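Local coordinates for coclaurine N-methyltransferase (Coptis japonica, PDB 6GKV), which catalyses N-methylation of coclaurine and related tetrahydroisoquinolines with S-adenosyl-L-methionine as methyl donor, a step in plant alkaloid biosynthesis, at residues 32-37 / 239-244; 158-163 / 175-180; 205-210 / 267-272; 113-118 / 344-349. All blocks are in the same frame, centred on the assembly; numbering follows the deposited sequence.

Contact 1. Residues 32-37 / 239-244; sequences LARRLQ and PLDDDD
A type I beta turn, Asp-241 to Asp-244, and the Leu-240 that precedes it meet Arg-34 and Arg-35 of helix 21-39; the turn lies in the loop between strands 235-236 and 257-258. Arg-34 makes a salt bridge to Asp-241: its NH2 sits 2.8 Å from Asp-241 OD1 (N-H...O angle 162°) and 2.6 Å from Asp-241 OD2. One nitrogen thus faces both carboxylate oxygens, and the guanidinium and carboxylate planes differ by only 23°. The Arg-34 chain bends at chi3 (66°), which turns NE out of the line of the preceding methylenes. Leu-240 wedges its two branches between the arginines: CD1 lies over the rim of the Arg-34 guanidinium, 3.9 Å from NH1, while CD2 rides over the centre of the Arg-35 guanidinium, 3.4 Å from CZ. An alanine in place of Arg-34 would probably leave the Asp-241 carboxylate without this cation and Leu-240 CD1 without its guanidinium cover. Within the loop, Asp-244 OD2 accepts Leu-240 N at 2.8 Å, closing the side chain back on the residue before the turn; its salt bridge to Arg-35 NH2 is long, 3.7 Å, and Thr-247 gives it a further hydrogen bond. Beyond the contact, Asp-243 pairs with Lys-3 of helix 2-16, and Arg-35 packs against Trp-38 and against Trp-342 of strand 342-350.

Contact 2. Residues 158-163 / 175-180; sequences SQKEYI and VEVKLA. With SAH (S-adenosyl-L-homocysteine), chain C.
Lys-160 and Ile-163 lay helix 157-168 on strand 176-179, the last two elements of the beta-alpha-beta crossover that starts with strand 149-154 in this Rossmann-like methyltransferase fold. The axes of the two segments run nearly antiparallel (166°) and approach to 8.7 Å, and no hydrogen bond crosses, so the contact rests on side-chain packing. Early in the helix, Gln-159 turns aside from the strand to S-adenosyl-L-homocysteine. Its chain is extended beyond CG, which carries the amide to the ribose: OE1 accepts from SAH O3' at 2.8 Å and from SAH O2' at 3.1 Å, although the exact place of OE1 is doubtful because it lies too close to another atom of the model. A leucine in place of Gln-159 would probably leave both ribose hydroxyls without this amide acceptor. Next comes Lys-160, whose CG is anti to the backbone N (chi1 -172°). The chain slides past Val-177 in the opposite direction, with CG 3.8 Å from Val-177 CG1, and crosses Leu-179 at about a right angle, CD being 3.9 Å from Leu-179 CB. A bend at chi4 (-55°) turns NZ out of the methylene line, and NZ finds its salt bridge one helical turn on, at Glu-164. Ile-163 completes the apolar seam and also touches Leu-139 of helix 136-143. Its CG2 methyl makes the closest approaches, 3.5 Å from Val-177 CG2 and 3.7 Å from Val-175 CG1.

Contact 3. Residues 205-210 / 267-272; sequences NYELLL and FQDDVS
Phe-267 packs on Tyr-206 in the first turn of helix 206-215, where the loop leading into strand 272-279 lies across the helix start. That start is N-capped: Asn-205 OD1 accepts Leu-208 N at 2.9 Å, the donor standing well above the carbonyl plane. Phe-267 opens the loop segment and meets Tyr-206 twice on one ring. The edge of the tyrosine points at the phenylalanine face in a T-shaped pair, centroids of the two rings 5.5 Å apart and planes at 75°. Tyr-206 CB, in turn, makes a CH-pi contact 3.7 Å from the Phe-267 centroid and 8° off the ring normal, which places it over the ring centre. CG of Phe-267 is anti to its own carbonyl carbon, so the ring leads off away from the carbonyl. On the backbone side, Phe-267 O meets Leu-210 CD1 at 3.6 Å. Asp-269 follows with a like-charge approach: its OD2 is 4.2 Å from Glu-207 OE1, and Arg-59 bridges to both carboxylates, which probably offsets their repulsion. Asp-269 also reaches across the homodimer interface, with a salt bridge to Lys-350 and a hydrogen bond to Ser-272, both of the second subunit. Asp-270 is salt-bridged to Arg-211 through OD1. Val-271 only grazes the helix, CG1 lying 4.4 Å from Leu-210 O. A water spans the remaining separation, donating to Asp-270 OD2 at 2.8 Å and to Glu-207 O at 3.1 Å.

Contact 4. Residues 113-118 / 344-349; sequences DLYCER and ASHVLF
Arg-118 NH1 donates to His-346 ND1 at 3.0 Å, the one hydrogen bond across this contact. The bond is bent (139°), and its donor is tilted out of the imidazole plane; guanidinium and ring planes stand 81° apart. Arg-118 reaches the histidine on a chain extended from CG to NE, and Leu-114 CD2 lies over the centre of its guanidinium. Tyr-115 meets the same imidazole from another direction, its CE1 3.8 Å from His-346 NE2, with NE2 near the plane of the phenol ring. Farther along, Leu-348 CD2 abuts Arg-118 O at 3.3 Å. These contacts set helix 104-118 on strand 342-350, an inner, antiparallel strand in the 3-2-1-4-5-7-6 sheet of class I methyltransferases; the segment axes are 10.4 Å apart and inclined by 32°. In the second shell, Glu-226 OE1 of adjacent strand 221-230 takes hydrogen bonds with both Tyr-115 OH and His-346 NE2. With ND1 accepting from arginine, that pairing would probably favour the imidazole with its hydrogen on NE2. Phe-224 meets the imidazole edge-to-face, and Trp-277 of strand 272-279 gives Arg-118 a cation-pi partner.

Contacts 2 and 4 both reach the seven-stranded sheet, contact 2 at its outermost strand 176-179 and contact 4 on strand 342-350, with centres 23 Å apart. Contact 2 reaches S-adenosyl-L-homocysteine directly, whereas in contact 4 the Tyr-115 side chain stops about 6 Å from it. Contacts 3 and 4 touch through Val-271 CG2 and Phe-349 CD1, 3.4 Å apart, so the loop at the dimer interface packs on the strand that carries His-346. Contact 1 lies on the opposite side of the chain's centre from contact 2, centres 38 Å apart. The bound N-methylheliamine is about 10 Å from the side chains of Arg-35 in contact 1 and Tyr-206 in contact 3.

Contact 1. Residues 32-37 / 239-244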
# COMPACT_ATOMS: atom_id res chain seq x y z
N LEU A 32 14.79 15.04 12.23
CA LEU A 32 14.32 13.74 11.78
C LEU A 32 13.37 13.12 12.80
O LEU A 32 12.22 12.85 12.50
CB LEU A 32 15.49 12.81 11.52
CG LEU A 32 16.34 13.16 10.30
CD1 LEU A 32 17.32 12.03 10.03
CD2 LEU A 32 15.43 13.42 9.10
N ALA A 33 13.88 12.92 14.01
CA ALA A 33 13.07 12.45 15.13
C ALA A 33 11.72 13.15 15.16
O ALA A 33 10.69 12.51 15.26
CB ALA A 33 13.80 12.67 16.45
N ARG A 34 11.75 14.47 15.03
CA ARG A 34 10.52 15.25 15.08
C ARG A 34 9.61 15.03 13.87
O ARG A 34 8.40 15.22 13.98
CB ARG A 34 10.84 16.73 15.21
CG ARG A 34 11.42 17.17 16.56
CD ARG A 34 11.74 18.68 16.52
NE ARG A 34 10.52 19.48 16.40
CZ ARG A 34 10.28 20.39 15.46
NH1 ARG A 34 11.19 20.66 14.53
NH2 ARG A 34 9.13 21.04 15.46
N ARG A 35 10.18 14.69 12.71
CA ARG A 35 9.37 14.44 11.52
C ARG A 35 8.67 13.08 11.67
O ARG A 35 7.48 12.94 11.38
CB ARG A 35 10.21 14.47 10.24
CG ARG A 35 9.36 14.27 8.96
CD ARG A 35 9.30 15.57 8.20
NE ARG A 35 7.94 16.05 8.03
CZ ARG A 35 7.63 17.28 7.65
NH1 ARG A 35 6.36 17.64 7.53
NH2 ARG A 35 8.60 18.15 7.40
N LEU A 36 9.41 12.08 12.16
CA LEU A 36 8.81 10.80 12.50
C LEU A 36 7.62 10.97 13.44
O LEU A 36 6.58 10.31 13.30
CB LEU A 36 9.84 9.87 13.13
CG LEU A 36 10.93 9.38 12.18
CD1 LEU A 36 11.70 8.25 12.84
CD2 LEU A 36 10.35 8.93 10.85
N GLN A 37 7.76 11.88 14.39
CA GLN A 37 6.75 12.07 15.42
C GLN A 37 5.52 12.71 14.81
O GLN A 37 4.39 12.41 15.18
CB GLN A 37 7.31 12.93 16.55
CG GLN A 37 6.34 13.28 17.65
CD GLN A 37 6.08 12.12 18.58
OE1 GLN A 37 7.02 11.45 19.04
NE2 GLN A 37 4.81 11.87 18.88
N PRO A 239 8.26 22.84 5.80
CA PRO A 239 8.66 22.84 7.23
C PRO A 239 7.57 22.37 8.21
O PRO A 239 6.40 22.74 8.02
CB PRO A 239 9.02 24.31 7.48
CG PRO A 239 9.41 24.83 6.14
CD PRO A 239 8.52 24.14 5.15
N LEU A 240 7.95 21.59 9.22
CA LEU A 240 7.01 21.19 10.28
C LEU A 240 6.45 22.41 10.94
O LEU A 240 5.24 22.63 10.99
CB LEU A 240 7.70 20.34 11.35
CG LEU A 240 8.21 18.97 10.98
CD1 LEU A 240 9.11 18.45 12.07
CD2 LEU A 240 7.02 18.13 10.84
N ASP A 241 7.38 23.18 11.48
CA ASP A 241 7.10 24.44 12.13
C ASP A 241 8.32 25.35 11.91
O ASP A 241 9.27 24.96 11.24
CB ASP A 241 6.82 24.23 13.62
CG ASP A 241 7.95 23.53 14.35
OD1 ASP A 241 9.01 23.23 13.74
OD2 ASP A 241 7.79 23.28 15.56
N ASP A 242 8.28 26.55 12.49
CA ASP A 242 9.35 27.52 12.34
C ASP A 242 10.71 27.01 12.81
O ASP A 242 11.74 27.39 12.25
CB ASP A 242 8.99 28.81 13.08
CG ASP A 242 7.79 29.50 12.48
OD1 ASP A 242 7.93 30.09 11.39
OD2 ASP A 242 6.70 29.45 13.10
N ASP A 243 10.71 26.14 13.82
CA ASP A 243 11.96 25.57 14.34
C ASP A 243 12.55 24.49 13.43
O ASP A 243 13.65 24.01 13.68
CB ASP A 243 11.75 25.02 15.75
CG ASP A 243 11.52 26.12 16.78
OD1 ASP A 243 10.41 26.68 16.83
OD2 ASP A 243 12.46 26.43 17.55
N ASP A 244 11.81 24.11 12.39
CA ASP A 244 12.30 23.16 11.38
C ASP A 244 13.18 23.88 10.36
O ASP A 244 12.68 24.50 9.42
CB ASP A 244 11.12 22.48 10.67
CG ASP A 244 11.54 21.45 9.61
OD1 ASP A 244 12.76 21.19 9.42
OD2 ASP A 244 10.63 20.88 8.96

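Contact 2. Residues 158-163 / 175-180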
# COMPACT_ATOMS: atom_id res chain seq x y z
N SER A 158 22.76 21.32 -19.56
CA SER A 158 24.03 20.77 -19.11
C SER A 158 24.05 19.24 -19.17
O SER A 158 25.11 18.63 -19.33
CB SER A 158 24.33 21.27 -17.70
OG SER A 158 25.24 20.43 -17.02
N GLN A 159 22.88 18.61 -19.03
CA GLN A 159 22.80 17.15 -19.03
C GLN A 159 22.72 16.58 -20.46
O GLN A 159 23.30 15.53 -20.75
CB GLN A 159 21.60 16.70 -18.17
CG GLN A 159 21.81 17.00 -16.68
CD GLN A 159 20.65 16.54 -15.79
OE1 GLN A 159 19.67 15.98 -16.27
NE2 GLN A 159 20.77 16.79 -14.49
N LYS A 160 22.03 17.28 -21.36
CA LYS A 160 22.09 16.94 -22.77
C LYS A 160 23.51 17.10 -23.31
O LYS A 160 23.95 16.33 -24.19
CB LYS A 160 21.13 17.83 -23.57
CG LYS A 160 20.96 17.44 -25.03
CD LYS A 160 20.24 18.55 -25.80
CE LYS A 160 19.71 18.07 -27.14
NZ LYS A 160 20.77 17.46 -27.97
N GLU A 161 24.23 18.09 -22.78
CA GLU A 161 25.67 18.31 -23.06
C GLU A 161 26.47 17.02 -22.95
O GLU A 161 26.95 16.47 -23.93
CB GLU A 161 26.26 19.30 -22.04
CG GLU A 161 26.20 20.80 -22.36
CD GLU A 161 26.36 21.13 -23.83
OE1 GLU A 161 27.23 20.52 -24.50
OE2 GLU A 161 25.63 22.02 -24.31
N TYR A 162 26.56 16.56 -21.72
CA TYR A 162 27.52 15.55 -21.33
C TYR A 162 27.24 14.20 -21.98
O TYR A 162 28.17 13.45 -22.28
CB TYR A 162 27.53 15.40 -19.80
CG TYR A 162 28.42 14.28 -19.36
CD1 TYR A 162 29.79 14.43 -19.38
CD2 TYR A 162 27.89 13.06 -18.96
CE1 TYR A 162 30.62 13.41 -18.99
CE2 TYR A 162 28.71 12.03 -18.57
CZ TYR A 162 30.08 12.21 -18.59
OH TYR A 162 30.91 11.18 -18.20
N ILE A 163 25.97 13.89 -22.20
CA ILE A 163 25.65 12.55 -22.65
C ILE A 163 26.05 12.39 -24.10
O ILE A 163 26.81 11.49 -24.44
CB ILE A 163 24.16 12.24 -22.43
CG1 ILE A 163 23.90 12.08 -20.93
CG2 ILE A 163 23.78 10.96 -23.13
CD1 ILE A 163 22.46 12.17 -20.52
N VAL A 175 22.49 5.84 -28.27
CA VAL A 175 22.05 6.96 -27.45
C VAL A 175 21.52 8.11 -28.27
O VAL A 175 22.16 8.59 -29.20
CB VAL A 175 23.17 7.49 -26.56
CG1 VAL A 175 22.63 8.60 -25.67
CG2 VAL A 175 23.77 6.37 -25.74
N GLU A 176 20.32 8.54 -27.90
CA GLU A 176 19.69 9.73 -28.42
C GLU A 176 19.19 10.55 -27.23
O GLU A 176 18.65 9.98 -26.28
CB GLU A 176 18.56 9.34 -29.36
CG GLU A 176 17.51 10.41 -29.57
CD GLU A 176 16.33 9.90 -30.36
OE1 GLU A 176 16.45 8.82 -30.98
OE2 GLU A 176 15.28 10.57 -30.37
N VAL A 177 19.38 11.87 -27.25
CA VAL A 177 18.97 12.70 -26.12
C VAL A 177 18.09 13.87 -26.51
O VAL A 177 18.41 14.62 -27.44
CB VAL A 177 20.19 13.26 -25.36
CG1 VAL A 177 19.74 13.95 -24.08
CG2 VAL A 177 21.18 12.16 -25.06
N LYS A 178 16.98 14.05 -25.79
CA LYS A 178 16.00 15.09 -26.09
C LYS A 178 15.91 16.12 -24.97
O LYS A 178 15.83 15.75 -23.80
CB LYS A 178 14.61 14.48 -26.32
CG LYS A 178 14.54 13.32 -27.29
CD LYS A 178 13.08 12.95 -27.58
CE LYS A 178 12.94 12.02 -28.78
NZ LYS A 178 13.72 12.49 -29.96
N LEU A 179 15.89 17.41 -25.32
CA LEU A 179 15.73 18.45 -24.30
C LEU A 179 14.27 18.91 -24.19
O LEU A 179 13.75 19.57 -25.10
CB LEU A 179 16.65 19.63 -24.60
CG LEU A 179 16.91 20.62 -23.46
CD1 LEU A 179 17.94 20.08 -22.46
CD2 LEU A 179 17.36 21.93 -24.06
N ALA A 180 13.61 18.55 -23.09
CA ALA A 180 12.18 18.81 -22.92
C ALA A 180 11.75 18.95 -21.46
O ALA A 180 12.32 18.33 -20.57
CB ALA A 180 11.36 17.70 -23.57
N SAH C . 17.82 10.06 -13.09
CA SAH C . 19.14 10.63 -12.88
CB SAH C . 19.06 11.90 -12.05
CG SAH C . 17.95 11.94 -10.99
SD SAH C . 17.82 13.59 -10.24
C SAH C . 20.07 9.64 -12.20
O SAH C . 19.58 8.66 -11.64
OXT SAH C . 21.31 9.81 -12.18
C5' SAH C . 16.31 14.01 -11.16
C4' SAH C . 16.51 14.17 -12.67
O4' SAH C . 15.29 14.55 -13.29
C3' SAH C . 17.53 15.24 -13.03
O3' SAH C . 18.25 14.83 -14.16
C2' SAH C . 16.71 16.44 -13.44
O2' SAH C . 17.42 17.16 -14.43
C1' SAH C . 15.44 15.78 -13.98
N9 SAH C . 14.23 16.63 -13.84
C8 SAH C . 13.75 17.26 -12.72
N7 SAH C . 12.61 17.93 -13.06
C5 SAH C . 12.37 17.74 -14.38
C6 SAH C . 11.37 18.19 -15.25
N6 SAH C . 10.39 18.98 -14.81
N1 SAH C . 11.41 17.82 -16.58
C2 SAH C . 12.43 17.01 -17.05
N3 SAH C . 13.42 16.57 -16.19
C4 SAH C . 13.39 16.93 -14.88

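Contact 3. Residues 205-210 / 267-272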
# COMPACT_ATOMS: atom_id res chain seq x y z
N ASN A 205 1.04 16.38 -9.50
CA ASN A 205 -0.11 15.61 -9.96
C ASN A 205 0.29 14.34 -10.72
O ASN A 205 0.45 14.35 -11.95
CB ASN A 205 -1.03 16.47 -10.84
CG ASN A 205 -2.34 15.77 -11.17
OD1 ASN A 205 -2.39 14.54 -11.26
ND2 ASN A 205 -3.40 16.55 -11.34
N TYR A 206 0.39 13.24 -9.97
CA TYR A 206 0.88 11.96 -10.47
C TYR A 206 -0.11 11.26 -11.40
O TYR A 206 0.27 10.52 -12.30
CB TYR A 206 1.19 11.05 -9.30
CG TYR A 206 2.35 11.48 -8.43
CD1 TYR A 206 3.58 11.80 -8.98
CD2 TYR A 206 2.21 11.57 -7.05
CE1 TYR A 206 4.63 12.19 -8.18
CE2 TYR A 206 3.25 11.95 -6.24
CZ TYR A 206 4.46 12.27 -6.81
OH TYR A 206 5.52 12.64 -6.00
N GLU A 207 -1.39 11.49 -11.17
CA GLU A 207 -2.40 10.94 -12.07
C GLU A 207 -2.21 11.51 -13.50
O GLU A 207 -2.27 10.76 -14.48
CB GLU A 207 -3.82 11.24 -11.54
CG GLU A 207 -4.95 10.84 -12.49
CD GLU A 207 -6.30 11.44 -12.09
OE1 GLU A 207 -6.56 11.59 -10.89
OE2 GLU A 207 -7.10 11.77 -12.99
N LEU A 208 -1.95 12.82 -13.61
CA LEU A 208 -1.74 13.43 -14.94
C LEU A 208 -0.40 13.00 -15.54
O LEU A 208 -0.34 12.63 -16.70
CB LEU A 208 -1.82 14.96 -14.88
CG LEU A 208 -3.22 15.56 -14.72
CD1 LEU A 208 -3.16 17.08 -14.69
CD2 LEU A 208 -4.16 15.09 -15.82
N LEU A 209 0.65 13.01 -14.74
CA LEU A 209 1.96 12.55 -15.20
C LEU A 209 1.96 11.08 -15.67
O LEU A 209 2.51 10.77 -16.73
CB LEU A 209 2.99 12.72 -14.07
CG LEU A 209 4.42 12.43 -14.53
CD1 LEU A 209 4.75 13.32 -15.71
CD2 LEU A 209 5.38 12.66 -13.41
N LEU A 210 1.37 10.18 -14.88
CA LEU A 210 1.30 8.77 -15.26
C LEU A 210 0.34 8.52 -16.44
O LEU A 210 0.58 7.60 -17.25
CB LEU A 210 0.90 7.91 -14.05
CG LEU A 210 2.09 7.69 -13.09
CD1 LEU A 210 1.66 7.05 -11.78
CD2 LEU A 210 3.23 6.88 -13.73
N PHE A 267 -2.07 5.26 -7.74
CA PHE A 267 -2.10 5.97 -9.01
C PHE A 267 -2.01 4.95 -10.15
O PHE A 267 -1.00 4.85 -10.86
CB PHE A 267 -0.97 7.01 -9.06
CG PHE A 267 -1.21 8.22 -8.18
CD1 PHE A 267 -2.06 9.26 -8.60
CD2 PHE A 267 -0.62 8.31 -6.93
CE1 PHE A 267 -2.31 10.36 -7.78
CE2 PHE A 267 -0.88 9.38 -6.09
CZ PHE A 267 -1.72 10.42 -6.52
N GLN A 268 -3.09 4.18 -10.30
CA GLN A 268 -3.11 3.05 -11.21
C GLN A 268 -4.29 3.12 -12.16
O GLN A 268 -4.82 2.08 -12.57
CB GLN A 268 -3.13 1.73 -10.43
CG GLN A 268 -1.83 1.46 -9.71
CD GLN A 268 -1.69 0.03 -9.22
OE1 GLN A 268 -1.38 -0.87 -9.99
NE2 GLN A 268 -1.91 -0.17 -7.92
N ASP A 269 -4.69 4.34 -12.50
CA ASP A 269 -5.75 4.57 -13.47
C ASP A 269 -5.36 4.18 -14.90
O ASP A 269 -6.23 3.86 -15.69
CB ASP A 269 -6.19 6.03 -13.44
CG ASP A 269 -6.92 6.39 -12.18
OD1 ASP A 269 -7.22 5.48 -11.38
OD2 ASP A 269 -7.23 7.58 -12.00
N ASP A 270 -4.07 4.22 -15.23
CA ASP A 270 -3.64 4.00 -16.61
C ASP A 270 -2.41 3.11 -16.70
O ASP A 270 -1.88 2.86 -17.78
CB ASP A 270 -3.34 5.33 -17.32
CG ASP A 270 -4.44 6.36 -17.14
OD1 ASP A 270 -5.50 6.23 -17.78
OD2 ASP A 270 -4.23 7.28 -16.33
N VAL A 271 -1.93 2.68 -15.54
CA VAL A 271 -0.86 1.69 -15.46
C VAL A 271 -1.25 0.68 -14.39
O VAL A 271 -2.17 0.92 -13.61
CB VAL A 271 0.47 2.33 -15.09
CG1 VAL A 271 0.92 3.33 -16.17
CG2 VAL A 271 0.35 3.00 -13.74
N SER A 272 -0.54 -0.44 -14.34
CA SER A 272 -0.91 -1.51 -13.42
C SER A 272 0.31 -2.14 -12.77
O SER A 272 1.19 -2.65 -13.46
CB SER A 272 -1.72 -2.56 -14.16
OG SER A 272 -2.68 -3.14 -13.31
O HOH W 1 -2.65 7.69 -14.02

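Contact 4. Residues 113-118 / 344-349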
# COMPACT_ATOMS: atom_id res chain seq x y z
N ASP A 113 22.67 -2.34 -12.88
CA ASP A 113 22.37 -3.73 -13.19
C ASP A 113 21.00 -4.14 -12.66
O ASP A 113 20.20 -4.75 -13.37
CB ASP A 113 23.44 -4.65 -12.62
CG ASP A 113 24.66 -4.75 -13.52
OD1 ASP A 113 24.59 -4.24 -14.66
OD2 ASP A 113 25.67 -5.35 -13.10
N LEU A 114 20.74 -3.79 -11.40
CA LEU A 114 19.47 -4.13 -10.76
C LEU A 114 18.26 -3.51 -11.49
O LEU A 114 17.19 -4.11 -11.55
CB LEU A 114 19.50 -3.71 -9.29
CG LEU A 114 18.29 -4.09 -8.44
CD1 LEU A 114 17.91 -5.57 -8.57
CD2 LEU A 114 18.51 -3.69 -6.97
N TYR A 115 18.43 -2.32 -12.04
CA TYR A 115 17.38 -1.67 -12.83
C TYR A 115 17.05 -2.50 -14.07
O TYR A 115 15.89 -2.66 -14.43
CB TYR A 115 17.80 -0.27 -13.27
CG TYR A 115 17.96 0.75 -12.18
CD1 TYR A 115 17.21 0.68 -11.02
CD2 TYR A 115 18.84 1.83 -12.34
CE1 TYR A 115 17.34 1.66 -10.05
CE2 TYR A 115 19.00 2.79 -11.36
CZ TYR A 115 18.25 2.69 -10.20
OH TYR A 115 18.41 3.65 -9.22
N CYS A 116 18.09 -2.99 -14.74
CA CYS A 116 17.93 -3.76 -15.96
C CYS A 116 17.27 -5.08 -15.68
O CYS A 116 16.49 -5.57 -16.49
CB CYS A 116 19.27 -4.00 -16.64
SG CYS A 116 20.13 -2.48 -16.99
N GLU A 117 17.60 -5.65 -14.53
CA GLU A 117 17.00 -6.89 -14.07
C GLU A 117 15.51 -6.67 -13.81
O GLU A 117 14.67 -7.37 -14.38
CB GLU A 117 17.72 -7.36 -12.80
CG GLU A 117 17.27 -8.68 -12.20
CD GLU A 117 18.15 -9.07 -11.00
OE1 GLU A 117 19.34 -8.69 -10.99
OE2 GLU A 117 17.64 -9.73 -10.07
N ARG A 118 15.20 -5.67 -12.98
CA ARG A 118 13.83 -5.49 -12.53
C ARG A 118 12.91 -4.90 -13.61
O ARG A 118 11.70 -5.14 -13.61
CB ARG A 118 13.82 -4.62 -11.26
CG ARG A 118 14.47 -5.33 -10.08
CD ARG A 118 14.18 -4.65 -8.75
NE ARG A 118 14.58 -5.50 -7.64
CZ ARG A 118 14.69 -5.11 -6.38
NH1 ARG A 118 14.45 -3.85 -6.04
NH2 ARG A 118 15.05 -5.98 -5.46
N ALA A 344 14.25 3.51 -0.26
CA ALA A 344 13.98 3.49 -1.69
C ALA A 344 12.96 2.43 -2.09
O ALA A 344 13.00 1.28 -1.63
CB ALA A 344 15.28 3.27 -2.46
N SER A 345 12.04 2.83 -2.96
CA SER A 345 10.98 1.98 -3.48
C SER A 345 11.10 1.76 -4.98
O SER A 345 11.26 2.72 -5.75
CB SER A 345 9.62 2.60 -3.17
OG SER A 345 8.55 1.89 -3.79
N HIS A 346 11.02 0.50 -5.40
CA HIS A 346 10.96 0.14 -6.82
C HIS A 346 9.59 -0.43 -7.23
O HIS A 346 9.12 -1.43 -6.68
CB HIS A 346 12.04 -0.88 -7.17
CG HIS A 346 13.43 -0.32 -7.13
ND1 HIS A 346 14.56 -1.11 -7.28
CD2 HIS A 346 13.88 0.94 -6.96
CE1 HIS A 346 15.64 -0.35 -7.20
NE2 HIS A 346 15.25 0.90 -7.02
N VAL A 347 8.98 0.20 -8.23
CA VAL A 347 7.71 -0.26 -8.76
C VAL A 347 7.79 -0.60 -10.24
O VAL A 347 8.27 0.20 -11.06
CB VAL A 347 6.60 0.78 -8.55
CG1 VAL A 347 5.25 0.14 -8.82
CG2 VAL A 347 6.65 1.36 -7.13
N LEU A 348 7.30 -1.80 -10.60
CA LEU A 348 7.22 -2.18 -12.00
C LEU A 348 5.76 -2.12 -12.45
O LEU A 348 4.88 -2.72 -11.83
CB LEU A 348 7.82 -3.58 -12.23
CG LEU A 348 7.92 -4.06 -13.69
CD1 LEU A 348 8.82 -3.15 -14.53
CD2 LEU A 348 8.39 -5.51 -13.78
N PHE A 349 5.50 -1.36 -13.50
CA PHE A 349 4.15 -1.19 -14.04
C PHE A 349 4.04 -1.76 -15.45
O PHE A 349 4.99 -1.66 -16.23
CB PHE A 349 3.75 0.29 -14.15
CG PHE A 349 3.72 1.04 -12.84
CD1 PHE A 349 2.58 1.05 -12.05
CD2 PHE A 349 4.81 1.84 -12.46
CE1 PHE A 349 2.54 1.79 -10.87
CE2 PHE A 349 4.78 2.60 -11.29
CZ PHE A 349 3.64 2.58 -10.50